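Local structure of carbohydrate deacetylase (Enterococcus faecalis, 2I5I) at residues K6-A11 with V32-T37; N10-G15 with E210-P215. The protein probably removes acetyl groups from carbohydrates in oligosaccharide breakdown, as a magnesium-dependent, homodimeric member of the YdjC family. All blocks are in the same frame, centred on the assembly; numbering follows the deposited sequence.

Contact 1 (K6-A11 with V32-T37); sequences KLIINA and VVTSTT
Ile9 lays its longer branch against Val32. With CG1 beside the backbone N (chi1 -54°) and the chain extended beyond it, the tip CD1 of Ile9 meets both the carbonyl O and, at 3.7 Å, CG2 of Val32, the two side chains crossing obliquely and Leu255 touching both. One residue on, CG1 of Val33 is the bump that fits between the carbonyl O of Ile9 and the methyl of Ala11, 3.9 Å from Ala11 CB. The chain bends round that same carbonyl: Ile9 O accepts from Thr34 N at 2.9 Å and, less straight, from Ser35 N, both in the carbonyl plane. From here strand 35-38 runs parallel to strand 6-11 in the central sheet, reached through helix 18-29 in a beta-alpha-beta crossover, and Ala11 N continues the ladder to Ser35 O at 2.9 Å. On the face shared by Asn10 and Ser35, the amide stands with CG anti to the backbone N. Its OD1 takes the Ser35 hydroxyl on a lone pair, OG to OD1 2.7 Å, and its ND2 reaches weakly to Thr37 OG1, whose stronger partner is Asp128. CG2 of Thr37 packs against the outer end of the amide, 3.6 Å from Asn10 OD1 and nearer its plane than its face. On the other face Thr36 OG1, anti to its own backbone N, donates to Ala11 O at 2.6 Å; Thr37 N donates to that oxygen too.

Contact 2 (N10-G15 with E210-P215); sequences NADDFG and EINCHP
Backbone bonds draw the two parallel strands together at Asn10 and Ala11. Asn10 N points almost straight at Ile211 O (3.0 Å), Cys213 N returns a more bent bond to Asn10 O, and Asp12 N meets Cys213 O at 2.8 Å, nearly along the C=O axis. The methyl of Ala11 lies against CD and CG of Pro215, CB to CD 3.7 Å. Polar groups crowd the face of Asn10 and Asn212. The extended Glu210 lies alongside Asn10 and brings OE2 to 3.2 Å from Asn10 CB, while Tyr258 OH bonds the other oxygen, OE1; Arg156 pairs with Glu210 OE2 and Asp12 OD1, probably easing the crowded negative charge. Asn212 ND2 donates in its own amide plane to Asp12 OD2 (3.1 Å), from above the carboxylate. The looser, wetter side lies between Asp12 and Pro215 with the partly exposed His214. Asp12 CB packs obliquely against the His214 ring, 3.7 Å from NE2. One water bridges Asp12 O and Pro215 O; a second donates to Asp12 OD2 and sits in the ring plane, 2.6 Å from His214 NE2. Asp13 OD2 approaches the ring edge at CD2 and is salt-bridged to Arg232; Asp13 also touches His130, the predicted magnesium ligand, consistent with a metal-site role. Helix 231-239 backs Cys213, His214 and Pro215, while helix 18-29 lies against Ala11 and strand 35-38 touches Asp12.

How the contacts relate
Both contacts are buried and share strand 6-11, which takes strand 35-38 along one edge and strand 208-213 along the other; Asn10 and Ala11 belong to both. Contact 1 combines aliphatic packing at its start with hydroxyl-rich pairing at its end, whereas contact 2 is dominated by carboxylates, amides and a histidine, with ordered water, where the strands give way to loops. That chemistry follows position: Asp13, just past strand 6-11, lies closer to His130, the predicted magnesium ligand, than Thr37 does. The contacts also join directly, Ile8 O probably accepting from Ile211 N and Thr37 O from Phe14 N, the first extending the strand pairing of contact 2, the second tying the chain past the corner at Asp12 to strand 35-38.

Contact 1 (K6-A11 with V32-T37)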
ATOM      1  N   LYS A   6      20.456  22.918 -13.354  1.00 24.24           N
ATOM      2  CA  LYS A   6      19.374  22.200 -12.665  1.00 24.23           C
ATOM      3  C   LYS A   6      18.043  22.851 -13.005  1.00 31.69           C
ATOM      4  O   LYS A   6      17.838  24.050 -12.790  1.00 30.47           O
ATOM      5  CB  LYS A   6      19.625  22.182 -11.166  1.00 25.49           C
ATOM      6  CG  LYS A   6      20.923  21.455 -10.805  1.00 32.01           C
ATOM      7  CD  LYS A   6      21.145  21.617  -9.305  1.00 41.92           C
ATOM      8  CE  LYS A   6      22.373  22.492  -9.084  1.00 44.00           C
ATOM      9  NZ  LYS A   6      23.578  21.621  -9.032  1.00 28.00           N
ATOM     10  N   LEU A   7      17.152  22.036 -13.553  1.00 22.84           N
ATOM     11  CA  LEU A   7      15.879  22.495 -14.059  1.00 22.19           C
ATOM     12  C   LEU A   7      14.716  21.866 -13.270  1.00 22.31           C
ATOM     13  O   LEU A   7      14.548  20.662 -13.281  1.00 19.48           O
ATOM     14  CB  LEU A   7      15.695  22.153 -15.536  1.00 17.99           C
ATOM     15  CG  LEU A   7      14.350  22.549 -16.134  1.00 18.13           C
ATOM     16  CD1 LEU A   7      14.114  24.052 -16.029  1.00 25.41           C
ATOM     17  CD2 LEU A   7      14.226  22.146 -17.604  1.00 21.53           C
ATOM     18  N   ILE A   8      13.993  22.726 -12.588  1.00 19.70           N
ATOM     19  CA  ILE A   8      12.781  22.419 -11.865  1.00 20.00           C
ATOM     20  C   ILE A   8      11.632  22.750 -12.814  1.00 23.96           C
ATOM     21  O   ILE A   8      11.504  23.875 -13.303  1.00 24.55           O
ATOM     22  CB  ILE A   8      12.706  23.237 -10.574  1.00 21.27           C
ATOM     23  CG1 ILE A   8      13.868  23.012  -9.615  1.00 21.50           C
ATOM     24  CG2 ILE A   8      11.365  23.002  -9.896  1.00 23.36           C
ATOM     25  CD1 ILE A   8      13.897  24.011  -8.482  1.00 21.22           C
ATOM     26  N   ILE A   9      10.807  21.776 -13.120  1.00 23.00           N
ATOM     27  CA  ILE A   9       9.588  21.860 -13.910  1.00 21.70           C
ATOM     28  C   ILE A   9       8.451  21.609 -12.934  1.00 19.56           C
ATOM     29  O   ILE A   9       8.237  20.520 -12.423  1.00 19.26           O
ATOM     30  CB  ILE A   9       9.578  20.874 -15.091  1.00 21.26           C
ATOM     31  CG1 ILE A   9      10.822  21.046 -15.942  1.00 20.52           C
ATOM     32  CG2 ILE A   9       8.321  21.005 -15.931  1.00 20.85           C
ATOM     33  CD1 ILE A   9      10.943  20.163 -17.152  1.00 21.71           C
ATOM     34  N   ASN A  10       7.772  22.717 -12.631  1.00 18.92           N
ATOM     35  CA  ASN A  10       6.813  22.707 -11.530  1.00 19.76           C
ATOM     36  C   ASN A  10       5.427  22.963 -12.092  1.00 18.37           C
ATOM     37  O   ASN A  10       5.174  23.971 -12.749  1.00 23.79           O
ATOM     38  CB  ASN A  10       7.131  23.758 -10.453  1.00 18.64           C
ATOM     39  CG  ASN A  10       6.165  23.680  -9.283  1.00 18.73           C
ATOM     40  OD1 ASN A  10       6.447  23.073  -8.240  1.00 23.55           O
ATOM     41  ND2 ASN A  10       5.028  24.316  -9.465  1.00 19.01           N
ATOM     42  N   ALA A  11       4.536  22.028 -11.779  1.00 22.47           N
ATOM     43  CA  ALA A  11       3.136  22.161 -12.161  1.00 16.62           C
ATOM     44  C   ALA A  11       2.383  22.943 -11.103  1.00 14.22           C
ATOM     45  O   ALA A  11       2.301  22.516  -9.949  1.00 19.43           O
ATOM     46  CB  ALA A  11       2.500  20.782 -12.337  1.00 20.81           C
ATOM     47  N   VAL A  32       7.981  15.081 -17.854  1.00 24.34           N
ATOM     48  CA  VAL A  32       9.156  15.687 -17.210  1.00 23.52           C
ATOM     49  C   VAL A  32       8.842  16.601 -16.037  1.00 25.89           C
ATOM     50  O   VAL A  32       9.757  17.249 -15.499  1.00 22.82           O
ATOM     51  CB  VAL A  32       9.989  16.437 -18.281  1.00 28.32           C
ATOM     52  CG1 VAL A  32      10.574  15.438 -19.277  1.00 25.15           C
ATOM     53  CG2 VAL A  32       9.160  17.490 -18.983  1.00 20.87           C
ATOM     54  N   VAL A  33       7.607  16.679 -15.564  1.00 20.42           N
ATOM     55  CA  VAL A  33       7.253  17.451 -14.374  1.00 20.19           C
ATOM     56  C   VAL A  33       7.925  16.831 -13.153  1.00 23.76           C
ATOM     57  O   VAL A  33       7.780  15.638 -12.862  1.00 23.27           O
ATOM     58  CB  VAL A  33       5.735  17.547 -14.147  1.00 19.26           C
ATOM     59  CG1 VAL A  33       5.422  18.177 -12.797  1.00 18.44           C
ATOM     60  CG2 VAL A  33       5.083  18.315 -15.292  1.00 18.62           C
ATOM     61  N   THR A  34       8.702  17.628 -12.415  1.00 18.29           N
ATOM     62  CA  THR A  34       9.431  17.075 -11.274  1.00 19.84           C
ATOM     63  C   THR A  34       8.911  17.541  -9.932  1.00 17.68           C
ATOM     64  O   THR A  34       9.292  17.015  -8.867  1.00 20.28           O
ATOM     65  CB  THR A  34      10.933  17.473 -11.347  1.00 25.38           C
ATOM     66  OG1 THR A  34      10.969  18.869 -11.015  1.00 26.97           O
ATOM     67  CG2 THR A  34      11.517  17.326 -12.732  1.00 17.91           C
ATOM     68  N   SER A  35       8.028  18.518  -9.953  1.00 18.86           N
ATOM     69  CA  SER A  35       7.491  19.189  -8.787  1.00 17.43           C
ATOM     70  C   SER A  35       6.100  19.737  -9.047  1.00 12.25           C
ATOM     71  O   SER A  35       5.738  19.938 -10.218  1.00 18.84           O
ATOM     72  CB  SER A  35       8.464  20.327  -8.452  1.00 26.93           C
ATOM     73  OG  SER A  35       8.017  21.088  -7.350  1.00 21.77           O
ATOM     74  N   THR A  36       5.361  19.992  -7.988  1.00 16.61           N
ATOM     75  CA  THR A  36       4.091  20.700  -8.060  1.00 17.38           C
ATOM     76  C   THR A  36       3.914  21.550  -6.815  1.00 18.19           C
ATOM     77  O   THR A  36       4.560  21.316  -5.783  1.00 21.38           O
ATOM     78  CB  THR A  36       2.929  19.710  -8.237  1.00 20.29           C
ATOM     79  OG1 THR A  36       1.686  20.353  -8.568  1.00 17.25           O
ATOM     80  CG2 THR A  36       2.724  18.954  -6.924  1.00 20.04           C
ATOM     81  N   THR A  37       3.012  22.515  -6.916  1.00 17.41           N
ATOM     82  CA  THR A  37       2.638  23.291  -5.722  1.00 16.37           C
ATOM     83  C   THR A  37       1.119  23.247  -5.561  1.00 18.44           C
ATOM     84  O   THR A  37       0.450  23.430  -6.586  1.00 22.20           O
ATOM     85  CB  THR A  37       3.129  24.739  -5.770  1.00 23.86           C
ATOM     86  OG1 THR A  37       2.833  25.341  -7.028  1.00 22.18           O
ATOM     87  CG2 THR A  37       4.646  24.726  -5.573  1.00 20.48           C
TER

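Contact 2 (N10-G15 with E210-P215)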
ATOM      1  N   ASN A  10       7.772  22.717 -12.631  1.00 18.92           N
ATOM      2  CA  ASN A  10       6.813  22.707 -11.530  1.00 19.76           C
ATOM      3  C   ASN A  10       5.427  22.963 -12.092  1.00 18.37           C
ATOM      4  O   ASN A  10       5.174  23.971 -12.749  1.00 23.79           O
ATOM      5  CB  ASN A  10       7.131  23.758 -10.453  1.00 18.64           C
ATOM      6  CG  ASN A  10       6.165  23.680  -9.283  1.00 18.73           C
ATOM      7  OD1 ASN A  10       6.447  23.073  -8.240  1.00 23.55           O
ATOM      8  ND2 ASN A  10       5.028  24.316  -9.465  1.00 19.01           N
ATOM      9  N   ALA A  11       4.536  22.028 -11.779  1.00 22.47           N
ATOM     10  CA  ALA A  11       3.136  22.161 -12.161  1.00 16.62           C
ATOM     11  C   ALA A  11       2.383  22.943 -11.103  1.00 14.22           C
ATOM     12  O   ALA A  11       2.301  22.516  -9.949  1.00 19.43           O
ATOM     13  CB  ALA A  11       2.500  20.782 -12.337  1.00 20.81           C
ATOM     14  N   ASP A  12       1.819  24.088 -11.456  1.00 19.61           N
ATOM     15  CA  ASP A  12       1.006  24.827 -10.505  1.00 19.85           C
ATOM     16  C   ASP A  12      -0.400  24.226 -10.377  1.00 23.94           C
ATOM     17  O   ASP A  12      -0.901  23.586 -11.311  1.00 20.15           O
ATOM     18  CB  ASP A  12       0.942  26.297 -10.941  1.00 19.47           C
ATOM     19  CG  ASP A  12       2.293  26.986 -10.905  1.00 29.15           C
ATOM     20  OD1 ASP A  12       3.317  26.330 -10.615  1.00 24.14           O
ATOM     21  OD2 ASP A  12       2.333  28.209 -11.175  1.00 27.57           O
ATOM     22  N   ASP A  13      -1.012  24.400  -9.220  1.00 21.68           N
ATOM     23  CA  ASP A  13      -2.413  24.143  -8.953  1.00 19.77           C
ATOM     24  C   ASP A  13      -2.729  22.704  -8.561  1.00 20.71           C
ATOM     25  O   ASP A  13      -3.861  22.245  -8.741  1.00 20.21           O
ATOM     26  CB  ASP A  13      -3.278  24.524 -10.168  1.00 20.09           C
ATOM     27  CG  ASP A  13      -3.304  26.013 -10.459  1.00 29.80           C
ATOM     28  OD1 ASP A  13      -2.968  26.773  -9.530  1.00 28.74           O
ATOM     29  OD2 ASP A  13      -3.647  26.436 -11.592  1.00 25.28           O
ATOM     30  N   PHE A  14      -1.779  21.989  -7.983  1.00 20.64           N
ATOM     31  CA  PHE A  14      -2.117  20.665  -7.400  1.00 20.11           C
ATOM     32  C   PHE A  14      -3.265  20.785  -6.427  1.00 20.39           C
ATOM     33  O   PHE A  14      -3.344  21.727  -5.632  1.00 17.98           O
ATOM     34  CB  PHE A  14      -0.886  20.056  -6.737  1.00 22.67           C
ATOM     35  CG  PHE A  14      -0.940  18.535  -6.607  1.00 18.74           C
ATOM     36  CD1 PHE A  14      -0.942  17.757  -7.761  1.00 17.20           C
ATOM     37  CD2 PHE A  14      -0.982  17.952  -5.358  1.00 17.85           C
ATOM     38  CE1 PHE A  14      -0.995  16.374  -7.638  1.00 22.58           C
ATOM     39  CE2 PHE A  14      -1.029  16.567  -5.229  1.00 25.35           C
ATOM     40  CZ  PHE A  14      -1.020  15.803  -6.378  1.00 22.00           C
ATOM     41  N   GLY A  15      -4.227  19.856  -6.435  1.00 16.81           N
ATOM     42  CA  GLY A  15      -5.368  19.914  -5.557  1.00 19.89           C
ATOM     43  C   GLY A  15      -6.438  20.902  -5.972  1.00 16.63           C
ATOM     44  O   GLY A  15      -7.443  21.032  -5.271  1.00 19.74           O
ATOM     45  N   GLU A 210      13.702  27.407 -13.057  1.00 25.74           N
ATOM     46  CA  GLU A 210      12.348  26.885 -12.887  1.00 22.70           C
ATOM     47  C   GLU A 210      11.518  27.232 -14.115  1.00 25.28           C
ATOM     48  O   GLU A 210      11.387  28.389 -14.520  1.00 22.02           O
ATOM     49  CB  GLU A 210      11.649  27.403 -11.627  1.00 19.51           C
ATOM     50  CG  GLU A 210      10.255  26.803 -11.482  1.00 23.22           C
ATOM     51  CD  GLU A 210       9.504  27.196 -10.238  1.00 28.03           C
ATOM     52  OE1 GLU A 210      10.038  27.983  -9.428  1.00 27.75           O
ATOM     53  OE2 GLU A 210       8.354  26.727 -10.045  1.00 26.44           O
ATOM     54  N   ILE A 211      10.951  26.185 -14.719  1.00 22.71           N
ATOM     55  CA  ILE A 211       9.888  26.419 -15.691  1.00 21.06           C
ATOM     56  C   ILE A 211       8.558  26.039 -15.054  1.00 21.34           C
ATOM     57  O   ILE A 211       8.405  24.903 -14.596  1.00 24.58           O
ATOM     58  CB  ILE A 211      10.092  25.570 -16.954  1.00 24.98           C
ATOM     59  CG1 ILE A 211      11.246  25.998 -17.853  1.00 28.18           C
ATOM     60  CG2 ILE A 211       8.778  25.515 -17.728  1.00 22.87           C
ATOM     61  CD1 ILE A 211      11.770  24.876 -18.739  1.00 31.73           C
ATOM     62  N   ASN A 212       7.578  26.941 -14.977  1.00 22.75           N
ATOM     63  CA  ASN A 212       6.310  26.516 -14.367  1.00 18.55           C
ATOM     64  C   ASN A 212       5.351  26.127 -15.499  1.00 23.87           C
ATOM     65  O   ASN A 212       5.555  26.401 -16.695  1.00 22.99           O
ATOM     66  CB  ASN A 212       5.713  27.556 -13.441  1.00 21.62           C
ATOM     67  CG  ASN A 212       5.060  28.737 -14.113  1.00 23.29           C
ATOM     68  OD1 ASN A 212       5.577  29.212 -15.126  1.00 30.78           O
ATOM     69  ND2 ASN A 212       3.961  29.221 -13.558  1.00 29.00           N
ATOM     70  N   CYS A 213       4.289  25.427 -15.088  1.00 22.60           N
ATOM     71  CA  CYS A 213       3.334  24.957 -16.090  1.00 18.99           C
ATOM     72  C   CYS A 213       2.005  24.600 -15.423  1.00 19.49           C
ATOM     73  O   CYS A 213       1.956  24.546 -14.203  1.00 20.57           O
ATOM     74  CB  CYS A 213       3.886  23.752 -16.847  1.00 20.73           C
ATOM     75  SG  CYS A 213       4.429  22.370 -15.815  1.00 23.39           S
ATOM     76  N   HIS A 214       0.983  24.361 -16.242  1.00 21.72           N
ATOM     77  CA  HIS A 214      -0.339  24.068 -15.716  1.00 19.71           C
ATOM     78  C   HIS A 214      -0.997  22.856 -16.395  1.00 21.16           C
ATOM     79  O   HIS A 214      -2.075  22.927 -16.996  1.00 25.60           O
ATOM     80  CB  HIS A 214      -1.197  25.309 -15.868  1.00 21.42           C
ATOM     81  CG  HIS A 214      -0.674  26.529 -15.163  1.00 22.44           C
ATOM     82  ND1 HIS A 214       0.363  27.301 -15.649  1.00 26.10           N
ATOM     83  CD2 HIS A 214      -1.074  27.112 -14.013  1.00 25.98           C
ATOM     84  CE1 HIS A 214       0.581  28.301 -14.810  1.00 26.67           C
ATOM     85  NE2 HIS A 214      -0.281  28.219 -13.801  1.00 29.50           N
ATOM     86  N   PRO A 215      -0.364  21.698 -16.306  1.00 22.21           N
ATOM     87  CA  PRO A 215      -0.987  20.486 -16.863  1.00 18.24           C
ATOM     88  C   PRO A 215      -2.229  20.146 -16.037  1.00 18.42           C
ATOM     89  O   PRO A 215      -2.315  20.432 -14.848  1.00 19.53           O
ATOM     90  CB  PRO A 215       0.056  19.405 -16.687  1.00 21.11           C
ATOM     91  CG  PRO A 215       1.091  19.935 -15.754  1.00 20.81           C
ATOM     92  CD  PRO A 215       0.924  21.423 -15.674  1.00 27.72           C
TER
HETATM   93  O   HOH W   1      -2.452  22.826 -13.492  1.00 24.72           O
HETATM   94  O   HOH W   2      -0.145  29.656 -11.590  1.00 44.68           O